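Sulfatase (Bacteroides fragilis CAG:558, PDB 6USS) probably hydrolyses aryl sulfate esters as a calcium-dependent sulfatase of the human gut microbiome. Local coordinates at residues A[94-99]-A[146-151]. The protein carries 1 engineered substitution. Sequence-based numbering, arbitrary orientation.
Sequences SLITGT and ATSLAE
L149 N donates to I96 O at 3.0 Å, joining the C-terminal end of helix 88-97 to the first turn of helix 149-155 in the alkaline-phosphatase-like fold of the sulfatases. The donor lies in the plane of the I96 carbonyl, and the N-H...O angle is 151°. Two helix ends are paired here: a carbonyl from the last turn of one meets an amide of the first turn of the other, in a buried setting. Helix 88-97 starts at C88, the engineered residue at the calcium site; the L95 side chain is about 8 Å from that of calcium ligand D322.

Side chains pack around this bond. The CB of L149 is directed toward 94-99, 3.7 Å from I96 O, and CG stands anti to the backbone N (chi1 168°). L149 CD2 lies 3.8 Å from L95 O and makes a looser apolar contact with L95 CD1. Y384, I387 and L388 of helix 383-390 also touch L149. I96 presents its ethyl branch to S148, CG1 lying 3.6 Å from OG, while F168, M181 and V134 pack on I96. S148 is the N-cap residue of helix 149-155; its OG accepts a weak bond from A150 N and is also hydrogen-bonded to M181 O. Past the bond, G98 leaves the helix with positive phi, and Q400 bridges the two segments through T97 O and T147 N. T97 OG1 is hydrogen-bonded to C93 O within its own helix, whereas its methyl CG2 touches A146 CB at 3.5 Å.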
loop_
_atom_site.group_PDB
_atom_site.type_symbol
_atom_site.label_atom_id
_atom_site.label_comp_id
_atom_site.label_asym_id
_atom_site.label_seq_id
_atom_site.Cartn_x
_atom_site.Cartn_y
_atom_site.Cartn_z
ATOM N N SER A 94 -19.372 -4.879 -4.123
ATOM C CA SER A 94 -19.710 -4.873 -5.537
ATOM C C SER A 94 -18.963 -3.773 -6.283
ATOM O O SER A 94 -18.510 -3.981 -7.417
ATOM C CB SER A 94 -21.221 -4.717 -5.706
ATOM O OG SER A 94 -21.902 -5.907 -5.307
ATOM N N LEU A 95 -18.847 -2.587 -5.669
ATOM C CA LEU A 95 -18.102 -1.489 -6.270
ATOM C C LEU A 95 -16.657 -1.884 -6.527
ATOM O O LEU A 95 -16.127 -1.695 -7.631
ATOM C CB LEU A 95 -18.140 -0.270 -5.351
ATOM C CG LEU A 95 -17.046 0.763 -5.646
ATOM C CD1 LEU A 95 -17.393 1.582 -6.876
ATOM C CD2 LEU A 95 -16.807 1.650 -4.445
ATOM N N ILE A 96 -16.008 -2.446 -5.503
ATOM C CA ILE A 96 -14.580 -2.733 -5.555
ATOM C C ILE A 96 -14.262 -3.981 -6.387
ATOM O O ILE A 96 -13.124 -4.127 -6.863
ATOM C CB ILE A 96 -14.060 -2.835 -4.107
ATOM C CG1 ILE A 96 -12.628 -2.300 -4.019
ATOM C CG2 ILE A 96 -14.157 -4.259 -3.590
ATOM C CD1 ILE A 96 -12.518 -0.794 -4.225
ATOM N N THR A 97 -15.239 -4.864 -6.608
ATOM C CA THR A 97 -15.010 -6.093 -7.344
ATOM C C THR A 97 -15.769 -6.176 -8.657
ATOM O O THR A 97 -15.558 -7.133 -9.403
ATOM C CB THR A 97 -15.402 -7.327 -6.504
ATOM O OG1 THR A 97 -16.828 -7.353 -6.319
ATOM C CG2 THR A 97 -14.694 -7.353 -5.140
ATOM N N GLY A 98 -16.675 -5.240 -8.945
ATOM C CA GLY A 98 -17.430 -5.316 -10.187
ATOM C C GLY A 98 -18.376 -6.488 -10.279
ATOM O O GLY A 98 -18.823 -6.834 -11.376
ATOM N N THR A 99 -18.705 -7.081 -9.141
ATOM C CA THR A 99 -19.485 -8.300 -9.020
ATOM C C THR A 99 -20.837 -7.943 -8.421
ATOM O O THR A 99 -20.915 -7.087 -7.534
ATOM C CB THR A 99 -18.722 -9.310 -8.134
ATOM O OG1 THR A 99 -17.718 -9.989 -8.913
ATOM C CG2 THR A 99 -19.623 -10.322 -7.528
ATOM N N ALA A 146 -11.115 -11.528 -5.439
ATOM C CA ALA A 146 -11.407 -10.709 -6.606
ATOM C C ALA A 146 -10.257 -9.753 -6.871
ATOM O O ALA A 146 -9.526 -9.359 -5.958
ATOM C CB ALA A 146 -12.717 -9.926 -6.450
ATOM N N THR A 147 -10.109 -9.401 -8.145
ATOM C CA THR A 147 -9.148 -8.401 -8.581
ATOM C C THR A 147 -9.732 -7.013 -8.326
ATOM O O THR A 147 -10.782 -6.663 -8.885
ATOM C CB THR A 147 -8.829 -8.609 -10.057
ATOM O OG1 THR A 147 -8.229 -9.901 -10.220
ATOM C CG2 THR A 147 -7.874 -7.544 -10.549
ATOM N N SER A 148 -9.060 -6.237 -7.476
ATOM C CA SER A 148 -9.592 -4.978 -6.976
ATOM C C SER A 148 -9.564 -3.883 -8.030
ATOM O O SER A 148 -8.623 -3.782 -8.823
ATOM C CB SER A 148 -8.813 -4.504 -5.754
ATOM O OG SER A 148 -9.385 -3.294 -5.260
ATOM N N LEU A 149 -10.603 -3.045 -8.009
ATOM C CA LEU A 149 -10.656 -1.898 -8.905
ATOM C C LEU A 149 -9.451 -0.976 -8.716
ATOM O O LEU A 149 -8.914 -0.441 -9.695
ATOM C CB LEU A 149 -11.965 -1.147 -8.682
ATOM C CG LEU A 149 -12.161 0.243 -9.294
ATOM C CD1 LEU A 149 -12.140 0.243 -10.815
ATOM C CD2 LEU A 149 -13.462 0.818 -8.802
ATOM N N ALA A 150 -9.012 -0.772 -7.465
ATOM C CA ALA A 150 -7.883 0.120 -7.206
ATOM C C ALA A 150 -6.563 -0.487 -7.657
ATOM O O ALA A 150 -5.639 0.254 -8.023
ATOM C CB ALA A 150 -7.804 0.471 -5.718
ATOM N N GLU A 151 -6.444 -1.819 -7.603
ATOM C CA GLU A 151 -5.254 -2.491 -8.117
ATOM C C GLU A 151 -5.089 -2.248 -9.613
ATOM O O GLU A 151 -3.973 -2.015 -10.094
ATOM C CB GLU A 151 -5.336 -3.991 -7.825
ATOM C CG GLU A 151 -4.008 -4.750 -7.960
ATOM C CD GLU A 151 -2.988 -4.367 -6.871
ATOM O OE1 GLU A 151 -3.397 -4.222 -5.692
ATOM O OE2 GLU A 151 -1.782 -4.215 -7.195
#